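Local coordinates for uncharacterized protein orp (Desulfovibrio gigas, PDB 2WFB), which is of uncharacterised function but, as the orange protein, probably carries or helps assemble a mixed molybdenum-copper sulphide cluster, at residues Q61-K65 and S66-V70. Residues are numbered along the deposited sequence; the frame is centred on the assembly and turned at random.
Sequences QVLAK and SGAGV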
loop_
_atom_site.group_PDB
_atom_site.type_symbol
_atom_site.label_atom_id
_atom_site.label_comp_id
_atom_site.label_asym_id
_atom_site.label_seq_id
_atom_site.Cartn_x
_atom_site.Cartn_y
_atom_site.Cartn_z
ATOM N N GLN A 61 -3.114 4.869 8.991
ATOM C CA GLN A 61 -4.291 4.609 9.829
ATOM C C GLN A 61 -5.468 4.030 9.043
ATOM O O GLN A 61 -6.139 3.134 9.533
ATOM C CB GLN A 61 -4.693 5.850 10.638
ATOM C CG GLN A 61 -3.687 6.104 11.769
ATOM C CD GLN A 61 -3.623 7.556 12.248
ATOM O OE1 GLN A 61 -4.463 8.387 11.894
ATOM N NE2 GLN A 61 -2.616 7.858 13.072
ATOM N N VAL A 62 -5.694 4.504 7.821
ATOM C CA VAL A 62 -6.680 3.887 6.942
ATOM C C VAL A 62 -6.357 2.389 6.711
ATOM O O VAL A 62 -7.239 1.532 6.834
ATOM C CB VAL A 62 -6.822 4.678 5.626
ATOM C CG1 VAL A 62 -7.630 3.879 4.560
ATOM C CG2 VAL A 62 -7.504 6.018 5.892
ATOM N N LEU A 63 -5.100 2.081 6.397
ATOM C CA LEU A 63 -4.642 0.702 6.212
ATOM C C LEU A 63 -4.717 -0.176 7.464
ATOM O O LEU A 63 -5.043 -1.341 7.366
ATOM C CB LEU A 63 -3.212 0.668 5.653
ATOM C CG LEU A 63 -3.038 1.122 4.205
ATOM C CD1 LEU A 63 -1.581 0.941 3.779
ATOM C CD2 LEU A 63 -3.960 0.347 3.280
ATOM N N ALA A 64 -4.397 0.371 8.630
ATOM C CA ALA A 64 -4.475 -0.400 9.856
ATOM C C ALA A 64 -5.930 -0.795 10.088
ATOM O O ALA A 64 -6.202 -1.923 10.472
ATOM C CB ALA A 64 -3.905 0.371 11.044
ATOM N N LYS A 65 -6.855 0.125 9.798
ATOM C CA LYS A 65 -8.307 -0.130 9.870
ATOM C C LYS A 65 -8.826 -1.190 8.910
ATOM O O LYS A 65 -9.791 -1.893 9.227
ATOM C CB LYS A 65 -9.111 1.171 9.705
ATOM C CG LYS A 65 -8.962 2.076 10.929
ATOM C CD LYS A 65 -9.726 3.387 10.792
ATOM C CE LYS A 65 -9.136 4.463 11.717
ATOM N NZ LYS A 65 -9.216 5.841 11.101
ATOM N N SER A 66 -8.198 -1.327 7.748
ATOM C CA SER A 66 -8.583 -2.395 6.828
ATOM C C SER A 66 -7.943 -3.759 7.181
ATOM O O SER A 66 -8.258 -4.764 6.567
ATOM C CB SER A 66 -8.270 -1.986 5.384
ATOM O OG SER A 66 -6.882 -2.078 5.128
ATOM N N GLY A 67 -7.060 -3.788 8.173
ATOM C CA GLY A 67 -6.362 -5.012 8.564
ATOM C C GLY A 67 -5.269 -5.505 7.618
ATOM O O GLY A 67 -4.922 -6.688 7.627
ATOM N N ALA A 68 -4.715 -4.603 6.810
ATOM C CA ALA A 68 -3.675 -4.944 5.829
ATOM C C ALA A 68 -2.390 -5.343 6.522
ATOM O O ALA A 68 -2.040 -4.768 7.531
ATOM C CB ALA A 68 -3.414 -3.742 4.893
ATOM N N GLY A 69 -1.668 -6.323 5.992
ATOM C CA GLY A 69 -0.384 -6.686 6.596
ATOM C C GLY A 69 0.833 -6.356 5.749
ATOM O O GLY A 69 1.979 -6.370 6.236
ATOM N N VAL A 70 0.580 -6.063 4.475
ATOM C CA VAL A 70 1.625 -5.739 3.500
ATOM C C VAL A 70 1.131 -4.520 2.735
ATOM O O VAL A 70 -0.058 -4.422 2.429
ATOM C CB VAL A 70 1.812 -6.877 2.477
ATOM C CG1 VAL A 70 2.896 -6.514 1.397
ATOM C CG2 VAL A 70 2.193 -8.179 3.173
#
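Ser66 folds its hydroxyl back over the last turn of the helix, where OG donates a 3.0 Å hydrogen bond to the backbone O of Leu63. A chi1 of 75° sets OG between the backbone N and the carbonyl carbon, within reach of that oxygen, which it meets at a C=O...OG angle of 118°, tilted somewhat out of the carbonyl plane. The same Leu63 O takes two weak bonds, from Ser66 N and, at 3.3 Å, from Ala68 N, so one carbonyl is shared by three donors. Ser66 N also bonds Val62 O at 3.2 Å, and Gly67 N donates a hydrogen bond to Ala64 O at 3.1 Å, from well above the carbonyl plane. This last bond and the weak one from Ala68 N, with the positive phi of Gly67 (73°), make a Schellman motif, closing the helix and turning the chain. Across this turn, Leu63 CD2 lies 4.4 Å from Ala68 CB, a loose apolar contact. Leu63 and Ala68 both pack on Ala8 of strand 6-11, and Leu63 also touches Phe24 and Ile89. The turn thereby delivers the chain from helix 55-66 into strand 68-72, which runs parallel between strands 6-11 and 90-92 in the mixed sheet.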